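Local structure of beta-N-acetylglucosaminidase Nag2 (Vibrio harveyi, 6EZR) at residues G486-Q491 and Y503-E508; F97-I102 and T335-R340; R184-T189 and L630-V635; D402-P407 and G442-S447. The protein probably hydrolyses terminal non-reducing N-acetyl-D-hexosamine residues in N-acetyl-beta-D-hexosaminides, as a glycoside hydrolase of family 20. All blocks are in the same frame, centred on the assembly; numbering follows the deposited sequence.

How the contacts relate
Contacts 1 and 4 are buried and lie in the catalytic TIM barrel, their nearest atoms about 11 Å apart. Contact 1 joins two neighbouring parallel barrel strands, contact 4 two loops beyond the strands. No strand or helix is shared, although loop 442-447 follows strand 431-435, which pairs with strand 483-487 of contact 1. Contacts 2 and 3 are only partly buried: contact 2 ties the N-terminal sheet to the catalytic domain, contact 3 the end of helix 172-186, in domain 2, to helix 616-632. Contact 1 combines strand bonds, a carboxylate with several donors and packed aromatic rings; contact 4 is mostly apolar; contact 2 has a weak carboxylate-to-backbone bond and contact 3 an arginine-glutamine bond, each beside aliphatic contacts.

Contact 1 (G486-Q491 and Y503-E508); sequences GWEEAQ and YSWLSE
Trp487 and Tyr503 pair as neighbours in parallel strands, Tyr503 N giving its hydrogen to Gly486 O (2.8 Å) and Glu488 N bonding Tyr503 O. Both residues point to the same face of the sheet, where the tyrosine turns its edge to the indole in an offset edge-to-face pair, planes at 88°. Trp505 meets Trp487 obliquely and completes an aromatic cluster. The side chain of Glu488 carries the polar side-chain contacts. With CG anti to the backbone N (chi1 -177°) and a bend at chi2, it runs across Trp505: CB sits over the centre of the six-membered ring, 3.6 Å from its centroid, in CH-pi contact. Glutamate is long enough to cross the indole and still offer an oxygen to backbone N-H groups. Its OE1 accepts Ser504 OG at 2.8 Å on the syn lone pair and Leu506 N at 3.1 Å from above the carboxylate plane, with a weak third bond from Trp505 N. A water links OE2 to Ser504 OG and Gln491 NE2. Beyond the two segments, Glu489 OE1 accepts from Glu438 N, of the predicted proton donor, and Trp487 NE1 bonds Glu367. Several donors round this buried carboxylate would probably stabilise its charge and help hold the loop after strand 501-504.

Contact 2 (F97-I102 and T335-R340); sequences FNEAMI and THLSQR
The end of the loop before strand 341-342 comes up to strand 99-105 without pairing with it, the nearest CA atoms, of Glu99 and Leu337, being 6.5 Å apart. The side chains of Leu337 and Glu99 lie alongside each other, running opposite ways. The leucine, its CG anti to the backbone N (chi1 -166°), pushes CD2 against the strand backbone, 3.5 Å from Ala100 CA, and 3.7 Å from Met101 CG. A branched aliphatic chain suits this place, because its methyl can touch both the main chain and the methionine. Glu99 stretches back along it, extended beyond CG, to bring its carboxylate to the loop backbone. There OE1 receives a nearly straight but weak hydrogen bond from Leu337 N at 3.5 Å and lies 3.1 Å from His336 N. In Met101, bends at chi2 and chi3 set SD 3.3 Å from Ser338 OG, the small size of serine permitting the close approach. Within the loop, Thr335 OG1 and His336 ND1 share a hydrogen bond, and Thr335 OG1 also bonds His275. Strand 99-105 runs between strands 38-42 and 110-117 in the N-terminal sheet; Ala100 points away from the loop and touches Val8 of strand 6-16, while Leu337 also touches Thr40 of strand 38-42, thereby joining the catalytic domain to that sheet.

Contact 3 (R184-T189 and L630-V635); sequences RIHQFT and LDLQGV
This is a contact between two helix ends, in which the end of helix 172-186 in domain 2 meets the end of helix 616-632 through one polar pair and a small, loose apolar patch. Arg184 NH2 donates to Gln633 OE1 at 3.0 Å, fairly straight at 162°. The oxygen lies at the edge of the guanidinium, close to its plane. A water gives to the same OE1 and accepts a weak bond from Arg184 NH1. The bend at chi3 (64°) turns the guanidinium back over Ile185, whose CG1 lies on one face. Ile185 CG1 is also 4.1 Å from Gln633 CG, its CG2 is 4.3 Å from Leu632 CB, and Leu632 CD1 reaches His186 NE2 at 4.1 Å. Gly634, at positive phi, ends the second helix in a Schellman motif. Glutamine suits its place by offering arginine a neutral carbonyl while NE2 turns to Leu629 O; Glu181 holds Arg184 NH2 in a salt bridge. Helix 279-291 lies against both Arg184 and Gln633, while His186 touches Met250 of strand 249-259.

Contact 4 (D402-P407 and G442-S447); sequences DNVINP and GVWSKS
Apolar packing round Trp444 makes up most of this contact. Pro407 lies over one face of the indole: its CD is 3.5 Å from the centroid of the five-membered ring and 23° off the ring normal, a CH-pi contact. Proline suits the spot because its CD hydrogens, next to the ring nitrogen and so somewhat polarised, suit the pi face. Val443 CG1 lies over the opposite face, so the indole is held between two aliphatic groups. Val404, with CG1 anti to its own backbone N (chi1 179°), presses that methyl 3.5 Å from Trp444 CZ2 and 3.9 Å from Val443 CG2. Both segments are loops of the family 20 TIM barrel: 442-447 follows strand 431-435 and leads into helix 448-457, whereas the loop 402-407 comes before helix 410-426. The former folds as a type II turn from Gly442 to Ser445, then a type I turn from Trp444 to Ser447. Trp444 takes the third position of the type II turn, with the positive phi this turn needs (62°). Among polar contacts, Trp444 NE1 gives a weak bond to Ile405 O at 3.1 Å, the oxygen lying at the ring edge. The amide of Asn406 has its polar partner in Ala408 N, which donates to OD1. Ser447 is the N-cap of helix 448-457, its hydroxyl capping Cys450 N, in the first turn of the helix, and also bonding Glu387.

Contact 1 (G486-Q491 and Y503-E508)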
loop_
_atom_site.group_PDB
_atom_site.type_symbol
_atom_site.label_atom_id
_atom_site.label_comp_id
_atom_site.label_asym_id
_atom_site.label_seq_id
_atom_site.Cartn_x
_atom_site.Cartn_y
_atom_site.Cartn_z
ATOM N N GLY A 486 -3.971 -1.431 -15.177
ATOM C CA GLY A 486 -2.757 -0.617 -15.221
ATOM C C GLY A 486 -2.889 0.693 -14.475
ATOM O O GLY A 486 -3.995 1.141 -14.186
ATOM N N TRP A 487 -1.746 1.304 -14.171
ATOM C CA TRP A 487 -1.711 2.606 -13.517
ATOM C C TRP A 487 -2.001 3.748 -14.496
ATOM O O TRP A 487 -1.870 3.591 -15.711
ATOM C CB TRP A 487 -0.350 2.838 -12.872
ATOM C CG TRP A 487 -0.079 1.984 -11.668
ATOM C CD1 TRP A 487 0.952 1.113 -11.505
ATOM C CD2 TRP A 487 -0.830 1.951 -10.448
ATOM N NE1 TRP A 487 0.879 0.517 -10.268
ATOM C CE2 TRP A 487 -0.201 1.022 -9.598
ATOM C CE3 TRP A 487 -1.983 2.607 -9.995
ATOM C CZ2 TRP A 487 -0.685 0.731 -8.321
ATOM C CZ3 TRP A 487 -2.466 2.316 -8.734
ATOM C CH2 TRP A 487 -1.820 1.386 -7.909
ATOM N N GLU A 488 -2.432 4.872 -13.923
ATOM C CA GLU A 488 -2.600 6.194 -14.569
ATOM C C GLU A 488 -2.107 6.363 -16.022
ATOM O O GLU A 488 -2.895 6.588 -16.946
ATOM C CB GLU A 488 -1.914 7.241 -13.656
ATOM C CG GLU A 488 -2.020 8.694 -14.086
ATOM C CD GLU A 488 -3.432 9.246 -13.999
ATOM O OE1 GLU A 488 -4.135 8.950 -13.010
ATOM O OE2 GLU A 488 -3.829 10.002 -14.913
ATOM N N GLU A 489 -0.798 6.246 -16.207
ATOM C CA GLU A 489 -0.154 6.612 -17.466
ATOM C C GLU A 489 -0.330 5.597 -18.605
ATOM O O GLU A 489 0.015 5.898 -19.749
ATOM C CB GLU A 489 1.323 6.875 -17.230
ATOM C CG GLU A 489 1.590 7.978 -16.215
ATOM C CD GLU A 489 2.979 7.887 -15.630
ATOM O OE1 GLU A 489 3.329 6.799 -15.102
ATOM O OE2 GLU A 489 3.715 8.894 -15.713
ATOM N N ALA A 490 -0.877 4.420 -18.309
ATOM C CA ALA A 490 -1.246 3.455 -19.354
ATOM C C ALA A 490 -2.236 3.990 -20.406
ATOM O O ALA A 490 -2.261 3.479 -21.517
ATOM C CB ALA A 490 -1.787 2.177 -18.731
ATOM N N GLN A 491 -3.035 5.001 -20.053
ATOM C CA GLN A 491 -4.030 5.597 -20.965
ATOM C C GLN A 491 -3.461 6.404 -22.128
ATOM O O GLN A 491 -4.142 6.573 -23.136
ATOM C CB GLN A 491 -5.002 6.510 -20.188
ATOM C CG GLN A 491 -4.392 7.832 -19.722
ATOM C CD GLN A 491 -5.357 8.690 -18.926
ATOM O OE1 GLN A 491 -6.153 9.438 -19.502
ATOM N NE2 GLN A 491 -5.269 8.617 -17.595
ATOM N N TYR A 503 -6.079 2.654 -13.178
ATOM C CA TYR A 503 -6.077 3.064 -11.777
ATOM C C TYR A 503 -5.499 4.478 -11.766
ATOM O O TYR A 503 -4.295 4.669 -11.931
ATOM C CB TYR A 503 -5.242 2.090 -10.924
ATOM C CG TYR A 503 -5.965 0.800 -10.543
ATOM C CD1 TYR A 503 -6.611 0.020 -11.510
ATOM C CD2 TYR A 503 -5.995 0.347 -9.218
ATOM C CE1 TYR A 503 -7.271 -1.157 -11.171
ATOM C CE2 TYR A 503 -6.660 -0.835 -8.874
ATOM C CZ TYR A 503 -7.292 -1.584 -9.862
ATOM O OH TYR A 503 -7.954 -2.756 -9.560
ATOM N N SER A 504 -6.377 5.465 -11.619
ATOM C CA SER A 504 -6.015 6.865 -11.756
ATOM C C SER A 504 -5.631 7.504 -10.423
ATOM O O SER A 504 -6.443 7.539 -9.500
ATOM C CB SER A 504 -7.170 7.644 -12.373
ATOM O OG SER A 504 -6.840 9.018 -12.516
ATOM N N TRP A 505 -4.405 8.024 -10.330
ATOM C CA TRP A 505 -3.954 8.722 -9.110
ATOM C C TRP A 505 -3.689 10.220 -9.253
ATOM O O TRP A 505 -3.427 10.884 -8.251
ATOM C CB TRP A 505 -2.770 8.015 -8.416
ATOM C CG TRP A 505 -1.682 7.469 -9.272
ATOM C CD1 TRP A 505 -1.291 6.161 -9.350
ATOM C CD2 TRP A 505 -0.802 8.202 -10.125
ATOM N NE1 TRP A 505 -0.238 6.030 -10.217
ATOM C CE2 TRP A 505 0.084 7.266 -10.708
ATOM C CE3 TRP A 505 -0.677 9.554 -10.465
ATOM C CZ2 TRP A 505 1.076 7.641 -11.615
ATOM C CZ3 TRP A 505 0.310 9.924 -11.365
ATOM C CH2 TRP A 505 1.175 8.970 -11.932
ATOM N N LEU A 506 -3.786 10.760 -10.468
ATOM C CA LEU A 506 -3.447 12.163 -10.697
ATOM C C LEU A 506 -4.504 13.102 -10.100
ATOM O O LEU A 506 -4.196 13.929 -9.242
ATOM C CB LEU A 506 -3.258 12.434 -12.188
ATOM C CG LEU A 506 -2.700 13.825 -12.535
ATOM C CD1 LEU A 506 -1.280 14.059 -12.019
ATOM C CD2 LEU A 506 -2.748 14.025 -14.038
ATOM N N SER A 507 -5.747 12.948 -10.554
ATOM C CA SER A 507 -6.855 13.813 -10.145
ATOM C C SER A 507 -8.194 13.220 -10.574
ATOM O O SER A 507 -8.251 12.342 -11.441
ATOM C CB SER A 507 -6.709 15.195 -10.782
ATOM O OG SER A 507 -6.852 15.112 -12.192
ATOM N N GLU A 508 -9.271 13.719 -9.982
ATOM C CA GLU A 508 -10.608 13.288 -10.374
ATOM C C GLU A 508 -10.945 13.757 -11.792
ATOM O O GLU A 508 -11.477 12.985 -12.595
ATOM C CB GLU A 508 -11.654 13.786 -9.389
ATOM C CG GLU A 508 -13.039 13.217 -9.643
ATOM C CD GLU A 508 -14.021 13.661 -8.589
ATOM O OE1 GLU A 508 -14.043 13.035 -7.512
ATOM O OE2 GLU A 508 -14.764 14.631 -8.830
HETATM O O HOH W 1 -6.589 9.571 -15.380
#

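Contact 2 (F97-I102 and T335-R340)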
loop_
_atom_site.group_PDB
_atom_site.type_symbol
_atom_site.label_atom_id
_atom_site.label_comp_id
_atom_site.label_asym_id
_atom_site.label_seq_id
_atom_site.Cartn_x
_atom_site.Cartn_y
_atom_site.Cartn_z
ATOM N N PHE A 97 18.488 10.973 7.583
ATOM C CA PHE A 97 19.051 9.646 7.348
ATOM C C PHE A 97 18.344 8.656 8.253
ATOM O O PHE A 97 18.175 8.931 9.439
ATOM C CB PHE A 97 20.557 9.590 7.667
ATOM C CG PHE A 97 21.434 10.481 6.824
ATOM C CD1 PHE A 97 21.017 11.004 5.594
ATOM C CD2 PHE A 97 22.739 10.755 7.251
ATOM C CE1 PHE A 97 21.867 11.804 4.832
ATOM C CE2 PHE A 97 23.594 11.551 6.485
ATOM C CZ PHE A 97 23.154 12.076 5.274
ATOM N N ASN A 98 17.911 7.527 7.697
ATOM C CA ASN A 98 17.285 6.473 8.503
ATOM C C ASN A 98 18.317 5.642 9.274
ATOM O O ASN A 98 18.077 5.241 10.419
ATOM C CB ASN A 98 16.409 5.550 7.650
ATOM C CG ASN A 98 15.811 4.400 8.460
ATOM O OD1 ASN A 98 16.109 3.232 8.219
ATOM N ND2 ASN A 98 14.990 4.737 9.450
ATOM N N GLU A 99 19.457 5.387 8.638
ATOM C CA GLU A 99 20.466 4.491 9.185
ATOM C C GLU A 99 21.831 4.831 8.601
ATOM O O GLU A 99 21.915 5.422 7.525
ATOM C CB GLU A 99 20.092 3.045 8.840
ATOM C CG GLU A 99 20.316 2.035 9.953
ATOM C CD GLU A 99 19.638 0.701 9.677
ATOM O OE1 GLU A 99 18.583 0.675 9.007
ATOM O OE2 GLU A 99 20.170 -0.337 10.131
ATOM N N ALA A 100 22.884 4.443 9.320
ATOM C CA ALA A 100 24.260 4.634 8.871
ATOM C C ALA A 100 25.206 3.569 9.424
ATOM O O ALA A 100 24.948 2.966 10.474
ATOM C CB ALA A 100 24.751 6.022 9.241
ATOM N N MET A 101 26.303 3.356 8.696
ATOM C CA MET A 101 27.324 2.377 9.052
ATOM C C MET A 101 28.657 2.738 8.391
ATOM O O MET A 101 28.689 3.524 7.442
ATOM C CB MET A 101 26.882 0.967 8.659
ATOM C CG MET A 101 26.685 0.726 7.168
ATOM S SD MET A 101 27.046 -0.985 6.715
ATOM C CE MET A 101 28.841 -0.964 6.726
ATOM N N ILE A 102 29.755 2.180 8.894
ATOM C CA ILE A 102 31.064 2.385 8.255
ATOM C C ILE A 102 31.738 1.071 7.889
ATOM O O ILE A 102 31.547 0.055 8.553
ATOM C CB ILE A 102 32.034 3.271 9.078
ATOM C CG1 ILE A 102 32.166 2.783 10.524
ATOM C CG2 ILE A 102 31.588 4.727 9.033
ATOM C CD1 ILE A 102 33.428 3.284 11.203
ATOM N N THR A 335 15.711 0.766 4.940
ATOM C CA THR A 335 15.967 0.260 6.292
ATOM C C THR A 335 16.885 -0.954 6.180
ATOM O O THR A 335 17.242 -1.350 5.071
ATOM C CB THR A 335 14.659 -0.165 6.992
ATOM O OG1 THR A 335 14.062 -1.254 6.277
ATOM C CG2 THR A 335 13.666 0.994 7.066
ATOM N N HIS A 336 17.266 -1.530 7.324
ATOM C CA HIS A 336 18.095 -2.752 7.387
ATOM C C HIS A 336 19.395 -2.640 6.583
ATOM O O HIS A 336 19.776 -3.557 5.850
ATOM C CB HIS A 336 17.282 -3.972 6.939
ATOM C CG HIS A 336 16.147 -4.300 7.853
ATOM N ND1 HIS A 336 14.929 -3.658 7.787
ATOM C CD2 HIS A 336 16.049 -5.190 8.866
ATOM C CE1 HIS A 336 14.129 -4.143 8.719
ATOM N NE2 HIS A 336 14.784 -5.074 9.387
ATOM N N LEU A 337 20.063 -1.499 6.744
ATOM C CA LEU A 337 21.291 -1.156 6.011
ATOM C C LEU A 337 22.402 -2.224 6.074
ATOM O O LEU A 337 23.083 -2.459 5.071
ATOM C CB LEU A 337 21.817 0.180 6.534
ATOM C CG LEU A 337 22.884 0.954 5.760
ATOM C CD1 LEU A 337 22.345 1.473 4.437
ATOM C CD2 LEU A 337 23.349 2.114 6.631
ATOM N N SER A 338 22.560 -2.863 7.239
ATOM C CA SER A 338 23.626 -3.872 7.490
ATOM C C SER A 338 23.204 -5.353 7.499
ATOM O O SER A 338 24.061 -6.237 7.546
ATOM C CB SER A 338 24.312 -3.564 8.822
ATOM O OG SER A 338 24.881 -2.268 8.788
ATOM N N GLN A 339 21.902 -5.616 7.457
ATOM C CA GLN A 339 21.372 -6.974 7.505
ATOM C C GLN A 339 21.065 -7.463 6.094
ATOM O O GLN A 339 20.968 -6.669 5.157
ATOM C CB GLN A 339 20.094 -7.019 8.352
ATOM C CG GLN A 339 20.258 -6.550 9.797
ATOM C CD GLN A 339 20.084 -5.039 9.984
ATOM O OE1 GLN A 339 21.013 -4.256 9.739
ATOM N NE2 GLN A 339 18.895 -4.624 10.431
ATOM N N ARG A 340 20.946 -8.778 5.947
ATOM C CA ARG A 340 20.324 -9.374 4.768
ATOM C C ARG A 340 18.826 -9.248 4.997
ATOM O O ARG A 340 18.306 -9.870 5.921
ATOM C CB ARG A 340 20.714 -10.850 4.617
ATOM C CG ARG A 340 19.972 -11.594 3.502
ATOM C CD ARG A 340 20.298 -13.083 3.504
ATOM N NE ARG A 340 20.047 -13.721 2.205
ATOM C CZ ARG A 340 19.079 -14.598 1.922
ATOM N NH1 ARG A 340 18.199 -15.007 2.837
ATOM N NH2 ARG A 340 18.992 -15.086 0.687
#

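Contact 3 (R184-T189 and L630-V635)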
loop_
_atom_site.group_PDB
_atom_site.type_symbol
_atom_site.label_atom_id
_atom_site.label_comp_id
_atom_site.label_asym_id
_atom_site.label_seq_id
_atom_site.Cartn_x
_atom_site.Cartn_y
_atom_site.Cartn_z
ATOM N N ARG A 184 -12.832 -14.855 18.175
ATOM C CA ARG A 184 -11.518 -14.184 18.191
ATOM C C ARG A 184 -11.453 -12.914 19.045
ATOM O O ARG A 184 -10.513 -12.735 19.823
ATOM C CB ARG A 184 -11.089 -13.835 16.763
ATOM C CG ARG A 184 -9.625 -13.441 16.627
ATOM C CD ARG A 184 -9.274 -13.123 15.182
ATOM N NE ARG A 184 -9.989 -11.954 14.659
ATOM C CZ ARG A 184 -9.705 -10.674 14.927
ATOM N NH1 ARG A 184 -8.711 -10.336 15.745
ATOM N NH2 ARG A 184 -10.432 -9.708 14.370
ATOM N N ILE A 185 -12.447 -12.043 18.885
ATOM C CA ILE A 185 -12.462 -10.732 19.546
ATOM C C ILE A 185 -12.972 -10.849 20.983
ATOM O O ILE A 185 -12.263 -10.509 21.931
ATOM C CB ILE A 185 -13.317 -9.706 18.751
ATOM C CG1 ILE A 185 -12.728 -9.500 17.346
ATOM C CG2 ILE A 185 -13.390 -8.359 19.474
ATOM C CD1 ILE A 185 -13.663 -8.818 16.371
ATOM N N HIS A 186 -14.203 -11.340 21.125
ATOM C CA HIS A 186 -14.945 -11.318 22.394
ATOM C C HIS A 186 -14.934 -12.613 23.213
ATOM O O HIS A 186 -15.350 -12.593 24.371
ATOM C CB HIS A 186 -16.398 -10.927 22.124
ATOM C CG HIS A 186 -16.553 -9.550 21.562
ATOM N ND1 HIS A 186 -16.866 -9.320 20.241
ATOM C CD2 HIS A 186 -16.441 -8.332 22.142
ATOM C CE1 HIS A 186 -16.944 -8.019 20.030
ATOM N NE2 HIS A 186 -16.688 -7.396 21.167
ATOM N N GLN A 187 -14.464 -13.715 22.621
ATOM C CA GLN A 187 -14.527 -15.063 23.235
ATOM C C GLN A 187 -15.990 -15.521 23.464
ATOM O O GLN A 187 -16.296 -16.275 24.394
ATOM C CB GLN A 187 -13.673 -15.150 24.521
ATOM C CG GLN A 187 -12.171 -14.971 24.298
ATOM C CD GLN A 187 -11.736 -13.515 24.108
ATOM O OE1 GLN A 187 -12.164 -12.626 24.850
ATOM N NE2 GLN A 187 -10.876 -13.267 23.114
ATOM N N PHE A 188 -16.868 -15.068 22.570
ATOM C CA PHE A 188 -18.296 -15.347 22.603
ATOM C C PHE A 188 -18.621 -16.418 21.560
ATOM O O PHE A 188 -18.519 -16.178 20.358
ATOM C CB PHE A 188 -19.078 -14.070 22.310
ATOM C CG PHE A 188 -20.517 -14.148 22.694
ATOM C CD1 PHE A 188 -20.894 -13.988 24.024
ATOM C CD2 PHE A 188 -21.498 -14.390 21.740
ATOM C CE1 PHE A 188 -22.223 -14.055 24.398
ATOM C CE2 PHE A 188 -22.835 -14.462 22.109
ATOM C CZ PHE A 188 -23.196 -14.291 23.440
ATOM N N THR A 189 -18.996 -17.599 22.040
ATOM C CA THR A 189 -19.205 -18.774 21.200
ATOM C C THR A 189 -20.692 -19.001 20.921
ATOM O O THR A 189 -21.420 -19.497 21.776
ATOM C CB THR A 189 -18.600 -20.034 21.860
ATOM O OG1 THR A 189 -17.344 -19.709 22.473
ATOM C CG2 THR A 189 -18.406 -21.153 20.818
ATOM N N LEU A 630 -11.154 -1.547 18.386
ATOM C CA LEU A 630 -9.788 -1.619 17.848
ATOM C C LEU A 630 -8.744 -1.932 18.924
ATOM O O LEU A 630 -7.696 -2.522 18.621
ATOM C CB LEU A 630 -9.425 -0.313 17.120
ATOM C CG LEU A 630 -10.112 -0.043 15.777
ATOM C CD1 LEU A 630 -9.756 1.342 15.255
ATOM C CD2 LEU A 630 -9.710 -1.089 14.753
ATOM N N ASP A 631 -9.027 -1.521 20.164
ATOM C CA ASP A 631 -8.180 -1.834 21.324
ATOM C C ASP A 631 -8.270 -3.297 21.728
ATOM O O ASP A 631 -7.245 -3.918 22.003
ATOM C CB ASP A 631 -8.555 -0.977 22.538
ATOM C CG ASP A 631 -8.261 0.489 22.332
ATOM O OD1 ASP A 631 -7.104 0.828 22.006
ATOM O OD2 ASP A 631 -9.190 1.307 22.518
ATOM N N LEU A 632 -9.485 -3.846 21.771
ATOM C CA LEU A 632 -9.679 -5.276 22.041
ATOM C C LEU A 632 -8.857 -6.160 21.080
ATOM O O LEU A 632 -8.364 -7.217 21.479
ATOM C CB LEU A 632 -11.166 -5.647 21.971
ATOM C CG LEU A 632 -12.079 -5.103 23.085
ATOM C CD1 LEU A 632 -13.540 -5.267 22.701
ATOM C CD2 LEU A 632 -11.819 -5.763 24.434
ATOM N N GLN A 633 -8.694 -5.706 19.836
ATOM C CA GLN A 633 -7.876 -6.398 18.833
ATOM C C GLN A 633 -6.392 -5.983 18.801
ATOM O O GLN A 633 -5.632 -6.483 17.985
ATOM C CB GLN A 633 -8.474 -6.169 17.446
ATOM C CG GLN A 633 -9.943 -6.528 17.318
ATOM C CD GLN A 633 -10.529 -6.057 16.007
ATOM O OE1 GLN A 633 -10.423 -6.738 14.991
ATOM N NE2 GLN A 633 -11.165 -4.892 16.026
ATOM N N GLY A 634 -5.988 -5.067 19.672
ATOM C CA GLY A 634 -4.604 -4.593 19.737
ATOM C C GLY A 634 -4.094 -3.904 18.484
ATOM O O GLY A 634 -2.937 -4.086 18.107
ATOM N N VAL A 635 -4.956 -3.116 17.841
ATOM C CA VAL A 635 -4.582 -2.347 16.648
ATOM C C VAL A 635 -3.956 -1.030 17.090
ATOM O O VAL A 635 -4.606 -0.236 17.768
ATOM C CB VAL A 635 -5.801 -2.058 15.744
ATOM C CG1 VAL A 635 -5.399 -1.254 14.503
ATOM C CG2 VAL A 635 -6.488 -3.360 15.341
HETATM O O HOH W 2 -7.815 -7.679 14.334
#

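Contact 4 (D402-P407 and G442-S447)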
loop_
_atom_site.group_PDB
_atom_site.type_symbol
_atom_site.label_atom_id
_atom_site.label_comp_id
_atom_site.label_asym_id
_atom_site.label_seq_id
_atom_site.Cartn_x
_atom_site.Cartn_y
_atom_site.Cartn_z
ATOM N N ASP A 402 19.043 1.223 -14.441
ATOM C CA ASP A 402 19.157 -0.205 -14.814
ATOM C C ASP A 402 17.892 -1.040 -14.505
ATOM O O ASP A 402 17.970 -2.255 -14.286
ATOM C CB ASP A 402 20.370 -0.807 -14.087
ATOM C CG ASP A 402 20.305 -0.624 -12.569
ATOM O OD1 ASP A 402 19.348 0.013 -12.061
ATOM O OD2 ASP A 402 21.212 -1.124 -11.875
ATOM N N ASN A 403 16.726 -0.397 -14.515
ATOM C CA ASN A 403 15.506 -1.006 -13.963
ATOM C C ASN A 403 14.368 -1.196 -14.956
ATOM O O ASN A 403 13.244 -1.487 -14.554
ATOM C CB ASN A 403 15.014 -0.171 -12.782
ATOM C CG ASN A 403 14.421 1.159 -13.214
ATOM O OD1 ASN A 403 15.064 1.929 -13.927
ATOM N ND2 ASN A 403 13.185 1.429 -12.803
ATOM N N VAL A 404 14.652 -1.050 -16.243
ATOM C CA VAL A 404 13.614 -1.136 -17.271
ATOM C C VAL A 404 13.846 -2.391 -18.122
ATOM O O VAL A 404 14.932 -2.592 -18.673
ATOM C CB VAL A 404 13.567 0.160 -18.112
ATOM C CG1 VAL A 404 12.507 0.091 -19.195
ATOM C CG2 VAL A 404 13.262 1.347 -17.209
ATOM N N ILE A 405 12.822 -3.242 -18.191
ATOM C CA ILE A 405 12.794 -4.404 -19.087
ATOM C C ILE A 405 13.057 -3.964 -20.535
ATOM O O ILE A 405 12.554 -2.929 -20.986
ATOM C CB ILE A 405 11.418 -5.123 -19.015
ATOM C CG1 ILE A 405 11.215 -5.816 -17.655
ATOM C CG2 ILE A 405 11.220 -6.121 -20.165
ATOM C CD1 ILE A 405 12.055 -7.051 -17.415
ATOM N N ASN A 406 13.830 -4.765 -21.260
ATOM C CA ASN A 406 14.104 -4.494 -22.668
ATOM C C ASN A 406 13.065 -5.216 -23.535
ATOM O O ASN A 406 12.968 -6.437 -23.468
ATOM C CB ASN A 406 15.523 -4.937 -23.039
ATOM C CG ASN A 406 15.997 -4.332 -24.354
ATOM O OD1 ASN A 406 15.359 -4.505 -25.397
ATOM N ND2 ASN A 406 17.117 -3.615 -24.312
ATOM N N PRO A 407 12.291 -4.471 -24.351
ATOM C CA PRO A 407 11.242 -5.096 -25.162
ATOM C C PRO A 407 11.706 -5.673 -26.513
ATOM O O PRO A 407 10.871 -6.176 -27.270
ATOM C CB PRO A 407 10.248 -3.952 -25.368
ATOM C CG PRO A 407 11.082 -2.716 -25.345
ATOM C CD PRO A 407 12.325 -3.012 -24.556
ATOM N N GLY A 442 13.801 8.824 -23.041
ATOM C CA GLY A 442 15.003 8.391 -23.755
ATOM C C GLY A 442 15.520 6.991 -23.441
ATOM O O GLY A 442 16.654 6.670 -23.795
ATOM N N VAL A 443 14.704 6.158 -22.789
ATOM C CA VAL A 443 15.079 4.767 -22.500
ATOM C C VAL A 443 15.103 3.955 -23.808
ATOM O O VAL A 443 14.363 4.261 -24.747
ATOM C CB VAL A 443 14.142 4.141 -21.437
ATOM C CG1 VAL A 443 12.741 3.885 -21.985
ATOM C CG2 VAL A 443 14.741 2.868 -20.857
ATOM N N TRP A 444 15.989 2.962 -23.870
ATOM C CA TRP A 444 16.235 2.138 -25.087
ATOM C C TRP A 444 16.748 2.865 -26.349
ATOM O O TRP A 444 16.834 2.242 -27.402
ATOM C CB TRP A 444 14.983 1.342 -25.506
ATOM C CG TRP A 444 14.256 0.660 -24.416
ATOM C CD1 TRP A 444 14.770 -0.195 -23.497
ATOM C CD2 TRP A 444 12.855 0.765 -24.134
ATOM N NE1 TRP A 444 13.778 -0.626 -22.648
ATOM C CE2 TRP A 444 12.592 -0.051 -23.020
ATOM C CE3 TRP A 444 11.799 1.475 -24.717
ATOM C CZ2 TRP A 444 11.311 -0.194 -22.479
ATOM C CZ3 TRP A 444 10.521 1.341 -24.175
ATOM C CH2 TRP A 444 10.292 0.513 -23.065
ATOM N N SER A 445 17.076 4.152 -26.264
ATOM C CA SER A 445 17.429 4.939 -27.460
ATOM C C SER A 445 18.779 4.550 -28.080
ATOM O O SER A 445 18.988 4.751 -29.274
ATOM C CB SER A 445 17.409 6.437 -27.146
ATOM O OG SER A 445 18.334 6.759 -26.123
ATOM N N LYS A 446 19.678 4.010 -27.261
ATOM C CA LYS A 446 20.968 3.476 -27.726
ATOM C C LYS A 446 21.084 1.961 -27.450
ATOM O O LYS A 446 22.144 1.466 -27.073
ATOM C CB LYS A 446 22.116 4.270 -27.091
ATOM C CG LYS A 446 22.182 5.718 -27.574
ATOM C CD LYS A 446 22.924 6.643 -26.616
ATOM C CE LYS A 446 24.435 6.494 -26.718
ATOM N NZ LYS A 446 25.146 7.392 -25.765
ATOM N N SER A 447 19.969 1.248 -27.637
ATOM C CA SER A 447 19.920 -0.216 -27.604
ATOM C C SER A 447 19.909 -0.718 -29.052
ATOM O O SER A 447 18.957 -0.423 -29.788
ATOM C CB SER A 447 18.660 -0.707 -26.879
ATOM O OG SER A 447 18.310 -2.035 -27.251
#